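Type IV secretion protein Dot (Legionella pneumophila, PDB 6KS5) acts as a deubiquitinase, probably cleaving polyubiquitin chains and so regulating their association with the Legionella-containing phagosome. Local coordinates at residues A[93-97]-A[289-293]; A[111-115]-A[206-210]; A[137-142]-A[165-169]. All coordinates share one frame; numbering follows the deposited sequence.

Interaction 1 (A[93-97]-A[289-293]); sequences YLFEK and SYAQY
An aromatic cluster of F95, Y290 and Y293 joins the first turn of helix 95-112 to the face of helix 280-296 that carries S289, Y290 and Y293. L94 holds the N-cap position of the first helix. The F95 ring, its CG anti to the backbone N (chi1 178°), reaches across to the second helix and lies against two tyrosines that are one turn apart. Its closer partner is Y293: F95 CE1 sits over the centre of the Y293 ring, and the two centroids are 4.4 Å apart. The planes are inclined by 32°, an oblique meeting. On the Y290 side the rings are closer to parallel, at 17°, but they are slid so far apart that they barely overlap, and the touch is made by F95 CE2 and Y290 CD1 at 3.8 Å. Nearer the backbones, F95 CB packs on S289 CB at 3.9 Å. The neighbouring loop around S310 and L312 touches Y293 and E96, and a weak hydrogen bond runs between the Y293 hydroxyl and the L312 backbone N. The polar end of the contact belongs to E96, whose chain bends at chi2 and brings the carboxylate to the edge of the Y293 ring. There Y293 OH donates a hydrogen bond to E96 OE1, modelled shorter than usual and not to be taken literally at this resolution.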
loop_
_atom_site.group_PDB
_atom_site.type_symbol
_atom_site.label_atom_id
_atom_site.label_comp_id
_atom_site.label_asym_id
_atom_site.label_seq_id
_atom_site.Cartn_x
_atom_site.Cartn_y
_atom_site.Cartn_z
ATOM N N TYR A 93 10.716 22.406 0.899
ATOM C CA TYR A 93 9.785 21.558 0.163
ATOM C C TYR A 93 9.863 20.123 0.667
ATOM O O TYR A 93 10.875 19.446 0.482
ATOM C CB TYR A 93 10.074 21.597 -1.341
ATOM C CG TYR A 93 9.882 22.954 -1.985
ATOM C CD1 TYR A 93 10.864 23.937 -1.892
ATOM C CD2 TYR A 93 8.720 23.253 -2.687
ATOM C CE1 TYR A 93 10.694 25.178 -2.478
ATOM C CE2 TYR A 93 8.542 24.493 -3.279
ATOM C CZ TYR A 93 9.532 25.450 -3.169
ATOM O OH TYR A 93 9.362 26.686 -3.751
ATOM N N LEU A 94 8.791 19.663 1.311
ATOM C CA LEU A 94 8.769 18.311 1.852
ATOM C C LEU A 94 7.497 17.582 1.444
ATOM O O LEU A 94 7.512 16.363 1.244
ATOM C CB LEU A 94 8.901 18.345 3.373
ATOM C CG LEU A 94 9.272 17.018 4.032
ATOM C CD1 LEU A 94 10.701 16.638 3.682
ATOM C CD2 LEU A 94 9.089 17.102 5.540
ATOM N N PHE A 95 6.393 18.319 1.308
ATOM C CA PHE A 95 5.133 17.691 0.923
ATOM C C PHE A 95 5.193 17.173 -0.510
ATOM O O PHE A 95 4.699 16.076 -0.803
ATOM C CB PHE A 95 3.976 18.678 1.090
ATOM C CG PHE A 95 2.644 18.131 0.659
ATOM C CD1 PHE A 95 2.222 18.245 -0.660
ATOM C CD2 PHE A 95 1.811 17.507 1.572
ATOM C CE1 PHE A 95 1.001 17.739 -1.063
ATOM C CE2 PHE A 95 0.586 17.002 1.177
ATOM C CZ PHE A 95 0.183 17.117 -0.145
ATOM N N GLU A 96 5.781 17.953 -1.418
ATOM C CA GLU A 96 5.878 17.526 -2.809
ATOM C C GLU A 96 6.766 16.296 -2.960
ATOM O O GLU A 96 6.570 15.502 -3.889
ATOM C CB GLU A 96 6.405 18.672 -3.678
ATOM C CG GLU A 96 5.447 19.850 -3.831
ATOM C CD GLU A 96 5.439 20.769 -2.622
ATOM O OE1 GLU A 96 4.479 21.559 -2.481
ATOM O OE2 GLU A 96 6.389 20.701 -1.811
ATOM N N LYS A 97 7.738 16.119 -2.063
ATOM C CA LYS A 97 8.658 14.994 -2.187
ATOM C C LYS A 97 7.993 13.679 -1.794
ATOM O O LYS A 97 8.210 12.649 -2.444
ATOM C CB LYS A 97 9.903 15.246 -1.338
ATOM N N SER A 289 2.111 23.204 4.539
ATOM C CA SER A 289 1.812 23.009 3.121
ATOM C C SER A 289 0.446 22.348 2.930
ATOM O O SER A 289 -0.367 22.799 2.120
ATOM C CB SER A 289 2.877 22.141 2.446
ATOM O OG SER A 289 4.202 22.414 2.860
ATOM N N TYR A 290 0.177 21.261 3.661
ATOM C CA TYR A 290 -1.081 20.541 3.469
ATOM C C TYR A 290 -2.269 21.453 3.725
ATOM O O TYR A 290 -3.251 21.431 2.975
ATOM C CB TYR A 290 -1.123 19.316 4.382
ATOM C CG TYR A 290 -2.236 18.352 4.058
ATOM C CD1 TYR A 290 -2.670 18.167 2.747
ATOM C CD2 TYR A 290 -2.864 17.632 5.064
ATOM C CE1 TYR A 290 -3.691 17.280 2.453
ATOM C CE2 TYR A 290 -3.888 16.746 4.782
ATOM C CZ TYR A 290 -4.297 16.574 3.467
ATOM O OH TYR A 290 -5.316 15.704 3.155
ATOM N N ALA A 291 -2.188 22.279 4.775
ATOM C CA ALA A 291 -3.232 23.263 5.031
ATOM C C ALA A 291 -3.300 24.304 3.921
ATOM O O ALA A 291 -4.381 24.821 3.617
ATOM C CB ALA A 291 -3.003 23.927 6.389
ATOM N N GLN A 292 -2.163 24.621 3.299
ATOM C CA GLN A 292 -2.199 25.476 2.120
ATOM C C GLN A 292 -2.790 24.731 0.937
ATOM O O GLN A 292 -3.549 25.308 0.150
ATOM C CB GLN A 292 -0.798 25.984 1.788
ATOM N N TYR A 293 -2.465 23.442 0.807
ATOM C CA TYR A 293 -2.973 22.641 -0.299
ATOM C C TYR A 293 -4.481 22.446 -0.217
ATOM O O TYR A 293 -5.152 22.384 -1.253
ATOM C CB TYR A 293 -2.274 21.284 -0.317
ATOM C CG TYR A 293 -1.034 21.216 -1.177
ATOM C CD1 TYR A 293 0.224 21.456 -0.642
ATOM C CD2 TYR A 293 -1.123 20.898 -2.527
ATOM C CE1 TYR A 293 1.357 21.385 -1.430
ATOM C CE2 TYR A 293 0.004 20.822 -3.321
ATOM C CZ TYR A 293 1.241 21.063 -2.770
ATOM O OH TYR A 293 2.362 20.988 -3.565
#

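Interaction 2 (A[111-115]-A[206-210]); sequences TQLVN and YTLYC
A chi1 near 180° (-175°) swings the Y206 ring away from its own backbone N and out from helix 193-214 toward the backbone of L113, while the chi1 of C210 (-57°) sets SG beside its own backbone N, between the two segments. One helical turn separates these two residues, and the C210 sulfur lies over the centre of the Y206 ring, 4.0 Å above its plane. Both groups converge on the loop that follows helix 95-112. There the Y206 hydroxyl is directed at L113 O as a hydrogen-bond donor, although the carbonyl is modelled too close to the tyrosine for its exact position to be trusted. C210 SG also lies near this carbonyl. Apolar packing surrounds the polar point: L113 CD1 meets C210 SG at 3.5 Å, and L113 CB lies beside the tyrosine hydroxyl. V114, next in the chain, packs its CB against C210 CB (4.2 Å) and turns CG2 toward T207 CB (4.3 Å). L113, Y206 and C210 are buried, with one tyrosine hydroxyl addressing the backbone where the chain leaves its helix. Around them, W201 of helix 193-214 meets the Y206 ring obliquely, I55 of a loop touches V114, and helix 117-122 lays V119 and K120 against Y206. The segment after helix 95-112 thus touches both helix 193-214 and the loop carrying I55, while helix 117-122 covers Y206.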
loop_
_atom_site.group_PDB
_atom_site.type_symbol
_atom_site.label_atom_id
_atom_site.label_comp_id
_atom_site.label_asym_id
_atom_site.label_seq_id
_atom_site.Cartn_x
_atom_site.Cartn_y
_atom_site.Cartn_z
ATOM N N THR A 111 7.618 -5.494 -6.341
ATOM C CA THR A 111 8.728 -6.122 -7.050
ATOM C C THR A 111 9.785 -6.674 -6.107
ATOM O O THR A 111 10.616 -7.478 -6.540
ATOM C CB THR A 111 9.408 -5.149 -8.017
ATOM O OG1 THR A 111 10.314 -4.308 -7.290
ATOM C CG2 THR A 111 8.393 -4.296 -8.745
ATOM N N GLN A 112 9.778 -6.273 -4.840
ATOM C CA GLN A 112 10.732 -6.813 -3.888
ATOM C C GLN A 112 10.209 -8.047 -3.169
ATOM O O GLN A 112 10.992 -8.725 -2.493
ATOM C CB GLN A 112 11.126 -5.742 -2.863
ATOM N N LEU A 113 8.922 -8.366 -3.299
ATOM C CA LEU A 113 8.367 -9.545 -2.639
ATOM C C LEU A 113 7.603 -10.418 -3.623
ATOM O O LEU A 113 6.580 -11.017 -3.284
ATOM C CB LEU A 113 7.482 -9.158 -1.453
ATOM C CG LEU A 113 6.504 -7.977 -1.517
ATOM C CD1 LEU A 113 5.290 -8.274 -2.385
ATOM C CD2 LEU A 113 6.091 -7.548 -0.107
ATOM N N VAL A 114 8.094 -10.527 -4.854
ATOM C CA VAL A 114 7.508 -11.435 -5.824
ATOM C C VAL A 114 8.433 -12.606 -6.149
ATOM O O VAL A 114 7.944 -13.715 -6.402
ATOM C CB VAL A 114 7.086 -10.690 -7.111
ATOM C CG1 VAL A 114 8.295 -10.165 -7.863
ATOM C CG2 VAL A 114 6.230 -11.588 -8.005
ATOM N N ASN A 115 9.750 -12.396 -6.148
ATOM C CA ASN A 115 10.724 -13.475 -6.212
ATOM C C ASN A 115 11.283 -13.827 -4.838
ATOM O O ASN A 115 12.326 -14.483 -4.748
ATOM C CB ASN A 115 11.864 -13.109 -7.162
ATOM C CG ASN A 115 11.399 -12.282 -8.341
ATOM O OD1 ASN A 115 11.382 -11.050 -8.280
ATOM N ND2 ASN A 115 11.020 -12.952 -9.426
ATOM N N TYR A 206 0.354 -16.126 -5.350
ATOM C CA TYR A 206 1.257 -15.143 -4.760
ATOM C C TYR A 206 1.588 -14.028 -5.741
ATOM O O TYR A 206 1.583 -12.849 -5.366
ATOM C CB TYR A 206 2.541 -15.828 -4.290
ATOM C CG TYR A 206 3.509 -14.925 -3.552
ATOM C CD1 TYR A 206 3.107 -14.224 -2.425
ATOM C CD2 TYR A 206 4.828 -14.791 -3.968
ATOM C CE1 TYR A 206 3.983 -13.409 -1.741
ATOM C CE2 TYR A 206 5.713 -13.975 -3.285
ATOM C CZ TYR A 206 5.280 -13.291 -2.167
ATOM O OH TYR A 206 6.135 -12.473 -1.465
ATOM N N THR A 207 1.884 -14.372 -6.999
ATOM C CA THR A 207 2.258 -13.331 -7.950
ATOM C C THR A 207 1.067 -12.440 -8.279
ATOM O O THR A 207 1.215 -11.218 -8.377
ATOM C CB THR A 207 2.861 -13.938 -9.222
ATOM O OG1 THR A 207 1.824 -14.444 -10.070
ATOM C CG2 THR A 207 3.838 -15.062 -8.881
ATOM N N LEU A 208 -0.127 -13.027 -8.421
ATOM C CA LEU A 208 -1.335 -12.225 -8.612
ATOM C C LEU A 208 -1.516 -11.226 -7.478
ATOM O O LEU A 208 -1.947 -10.086 -7.693
ATOM C CB LEU A 208 -2.559 -13.133 -8.693
ATOM C CG LEU A 208 -2.905 -13.831 -9.999
ATOM C CD1 LEU A 208 -4.012 -14.821 -9.731
ATOM C CD2 LEU A 208 -3.327 -12.820 -11.046
ATOM N N TYR A 209 -1.187 -11.647 -6.260
ATOM C CA TYR A 209 -1.277 -10.763 -5.109
ATOM C C TYR A 209 -0.308 -9.599 -5.240
ATOM O O TYR A 209 -0.676 -8.444 -4.988
ATOM C CB TYR A 209 -0.997 -11.574 -3.854
ATOM C CG TYR A 209 -1.097 -10.833 -2.549
ATOM C CD1 TYR A 209 -2.239 -10.125 -2.205
ATOM C CD2 TYR A 209 -0.055 -10.879 -1.640
ATOM C CE1 TYR A 209 -2.326 -9.475 -0.991
ATOM C CE2 TYR A 209 -0.133 -10.237 -0.435
ATOM C CZ TYR A 209 -1.264 -9.538 -0.112
ATOM O OH TYR A 209 -1.316 -8.899 1.107
ATOM N N CYS A 210 0.928 -9.876 -5.656
ATOM C CA CYS A 210 1.881 -8.786 -5.772
ATOM C C CYS A 210 1.496 -7.857 -6.920
ATOM O O CYS A 210 1.719 -6.647 -6.846
ATOM C CB CYS A 210 3.286 -9.367 -5.925
ATOM S SG CYS A 210 3.689 -10.452 -4.555
#

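Interaction 3 (A[137-142]-A[165-169]); sequences YKEYRS and LEYFY
E166 OE2 takes both R141, in a salt bridge from NE at 2.5 Å, and Y137, whose hydroxyl donates a hydrogen bond of 2.8 Å, in a helix-to-helix contact between the last part of helix 130-140, with the residues that follow it, and helix 162-173. The phenol approaches OE2 nearly along its C-O bond. The carboxylate lies over one face of the R141 guanidinium, with the planes 59° apart, so the ion pair is not the flat, two-pronged kind. E166 OE1 faces the guanidinium too, so the bent E166 chain is held through both oxygens, which would probably favour its charged form. Beside this site R141 also packs on Y169: its CB lies over the tyrosine ring, 4.1 Å from the centroid, as a CH-pi contact, while carbons of the same ring meet the guanidinium at its edge. L165 CB makes a second CH-pi contact, over the face of the Y137 ring; the Y137 ring also meets Y158 edge-to-face. At the far end the Y169 hydroxyl gives S142 OG a weak hydrogen bond, the serine's stronger partner being E173. Across the helices the K138 chain, turned at chi3 (-34°), brings CE to 3.4 Å from F168 CZ.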
loop_
_atom_site.group_PDB
_atom_site.type_symbol
_atom_site.label_atom_id
_atom_site.label_comp_id
_atom_site.label_asym_id
_atom_site.label_seq_id
_atom_site.Cartn_x
_atom_site.Cartn_y
_atom_site.Cartn_z
ATOM N N TYR A 137 -12.827 -16.944 4.221
ATOM C CA TYR A 137 -13.585 -16.492 3.060
ATOM C C TYR A 137 -14.673 -17.490 2.690
ATOM O O TYR A 137 -15.784 -17.100 2.314
ATOM C CB TYR A 137 -12.645 -16.266 1.875
ATOM C CG TYR A 137 -13.292 -15.552 0.713
ATOM C CD1 TYR A 137 -14.004 -16.249 -0.249
ATOM C CD2 TYR A 137 -13.187 -14.179 0.579
ATOM C CE1 TYR A 137 -14.598 -15.592 -1.310
ATOM C CE2 TYR A 137 -13.775 -13.512 -0.472
ATOM C CZ TYR A 137 -14.480 -14.221 -1.416
ATOM O OH TYR A 137 -15.070 -13.558 -2.469
ATOM N N LYS A 138 -14.378 -18.785 2.800
ATOM C CA LYS A 138 -15.335 -19.786 2.348
ATOM C C LYS A 138 -16.534 -19.878 3.284
ATOM O O LYS A 138 -17.684 -19.843 2.836
ATOM C CB LYS A 138 -14.653 -21.144 2.218
ATOM C CG LYS A 138 -15.604 -22.251 1.806
ATOM C CD LYS A 138 -15.169 -23.595 2.348
ATOM C CE LYS A 138 -13.660 -23.713 2.410
ATOM N NZ LYS A 138 -13.248 -25.140 2.552
ATOM N N GLU A 139 -16.291 -20.007 4.590
ATOM C CA GLU A 139 -17.410 -20.158 5.518
ATOM C C GLU A 139 -18.148 -18.845 5.754
ATOM O O GLU A 139 -19.370 -18.856 5.966
ATOM C CB GLU A 139 -16.932 -20.734 6.852
ATOM C CG GLU A 139 -16.253 -22.095 6.725
ATOM C CD GLU A 139 -17.231 -23.257 6.785
ATOM O OE1 GLU A 139 -16.828 -24.384 6.405
ATOM O OE2 GLU A 139 -18.392 -23.043 7.208
ATOM N N TYR A 140 -17.437 -17.709 5.722
ATOM C CA TYR A 140 -18.092 -16.429 5.958
ATOM C C TYR A 140 -18.954 -15.995 4.781
ATOM O O TYR A 140 -19.940 -15.279 4.984
ATOM C CB TYR A 140 -17.059 -15.347 6.245
ATOM C CG TYR A 140 -16.499 -15.322 7.657
ATOM C CD1 TYR A 140 -17.034 -16.119 8.663
ATOM C CD2 TYR A 140 -15.426 -14.489 7.979
ATOM C CE1 TYR A 140 -16.514 -16.092 9.953
ATOM C CE2 TYR A 140 -14.902 -14.454 9.256
ATOM C CZ TYR A 140 -15.447 -15.256 10.241
ATOM O OH TYR A 140 -14.923 -15.220 11.518
ATOM N N ARG A 141 -18.622 -16.420 3.565
ATOM C CA ARG A 141 -19.374 -15.953 2.410
ATOM C C ARG A 141 -20.748 -16.595 2.290
ATOM O O ARG A 141 -21.522 -16.193 1.414
ATOM C CB ARG A 141 -18.580 -16.200 1.131
ATOM C CG ARG A 141 -18.757 -15.112 0.093
ATOM C CD ARG A 141 -18.091 -15.492 -1.211
ATOM N NE ARG A 141 -18.583 -14.691 -2.325
ATOM C CZ ARG A 141 -19.671 -14.986 -3.023
ATOM N NH1 ARG A 141 -20.381 -16.061 -2.716
ATOM N NH2 ARG A 141 -20.048 -14.205 -4.026
ATOM N N SER A 142 -21.077 -17.572 3.138
ATOM C CA SER A 142 -22.411 -18.147 3.053
ATOM C C SER A 142 -23.490 -17.155 3.451
ATOM O O SER A 142 -24.667 -17.409 3.181
ATOM C CB SER A 142 -22.505 -19.411 3.909
ATOM O OG SER A 142 -22.236 -20.554 3.105
ATOM N N LEU A 165 -11.028 -17.850 -5.333
ATOM C CA LEU A 165 -11.804 -17.929 -4.101
ATOM C C LEU A 165 -13.281 -18.166 -4.392
ATOM O O LEU A 165 -13.936 -18.943 -3.689
ATOM C CB LEU A 165 -11.609 -16.661 -3.268
ATOM C CG LEU A 165 -10.338 -16.625 -2.408
ATOM C CD1 LEU A 165 -10.067 -15.224 -1.866
ATOM C CD2 LEU A 165 -10.414 -17.640 -1.275
ATOM N N GLU A 166 -13.824 -17.515 -5.425
ATOM C CA GLU A 166 -15.217 -17.761 -5.791
ATOM C C GLU A 166 -15.414 -19.199 -6.244
ATOM O O GLU A 166 -16.393 -19.856 -5.862
ATOM C CB GLU A 166 -15.660 -16.794 -6.883
ATOM C CG GLU A 166 -16.116 -15.451 -6.349
ATOM C CD GLU A 166 -17.082 -15.585 -5.185
ATOM O OE1 GLU A 166 -18.106 -16.290 -5.335
ATOM O OE2 GLU A 166 -16.807 -14.988 -4.119
ATOM N N TYR A 167 -14.492 -19.709 -7.058
ATOM C CA TYR A 167 -14.507 -21.129 -7.366
ATOM C C TYR A 167 -14.351 -21.956 -6.096
ATOM O O TYR A 167 -15.054 -22.952 -5.907
ATOM C CB TYR A 167 -13.407 -21.456 -8.375
ATOM C CG TYR A 167 -13.409 -22.895 -8.820
ATOM C CD1 TYR A 167 -14.349 -23.361 -9.732
ATOM C CD2 TYR A 167 -12.473 -23.788 -8.327
ATOM C CE1 TYR A 167 -14.355 -24.681 -10.137
ATOM C CE2 TYR A 167 -12.469 -25.106 -8.724
ATOM C CZ TYR A 167 -13.410 -25.549 -9.624
ATOM O OH TYR A 167 -13.395 -26.868 -10.006
ATOM N N PHE A 168 -13.453 -21.534 -5.198
ATOM C CA PHE A 168 -13.246 -22.244 -3.937
ATOM C C PHE A 168 -14.515 -22.270 -3.095
ATOM O O PHE A 168 -14.820 -23.278 -2.448
ATOM C CB PHE A 168 -12.102 -21.588 -3.161
ATOM C CG PHE A 168 -11.694 -22.325 -1.914
ATOM C CD1 PHE A 168 -11.700 -23.706 -1.872
ATOM C CD2 PHE A 168 -11.269 -21.625 -0.793
ATOM C CE1 PHE A 168 -11.309 -24.382 -0.729
ATOM C CE2 PHE A 168 -10.878 -22.294 0.358
ATOM C CZ PHE A 168 -10.898 -23.679 0.386
ATOM N N TYR A 169 -15.276 -21.175 -3.099
ATOM C CA TYR A 169 -16.462 -21.099 -2.256
ATOM C C TYR A 169 -17.539 -22.062 -2.736
ATOM O O TYR A 169 -17.916 -23.001 -2.023
ATOM C CB TYR A 169 -16.996 -19.666 -2.233
ATOM C CG TYR A 169 -18.393 -19.553 -1.670
ATOM C CD1 TYR A 169 -18.634 -19.755 -0.316
ATOM C CD2 TYR A 169 -19.469 -19.237 -2.487
ATOM C CE1 TYR A 169 -19.910 -19.653 0.204
ATOM C CE2 TYR A 169 -20.749 -19.133 -1.976
ATOM C CZ TYR A 169 -20.964 -19.341 -0.632
ATOM O OH TYR A 169 -22.238 -19.235 -0.118
#

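In the fold
The three contacts are nested along the chain: interaction 3 lies inside the loop closed by interaction 2, itself inside that of interaction 1. Interactions 1 and 2 involve the two ends of helix 95-112, with centres 32 Å apart on opposite sides of the chain's centre. Interaction 2 is the most central and is buried, whereas 1 and 3 are partly buried and lie farther out. Their chemistry follows: interaction 2 rests on apolar packing and a backbone carbonyl, interaction 1 on clustered rings with one tyrosine-glutamate bond, and interaction 3 on a salt bridge and a tyrosine-carboxylate bond, backed by CH-pi packing. Successive helices 162-173 and 193-214 serve interactions 3 and 2, whose nearest atoms are about 9 Å apart.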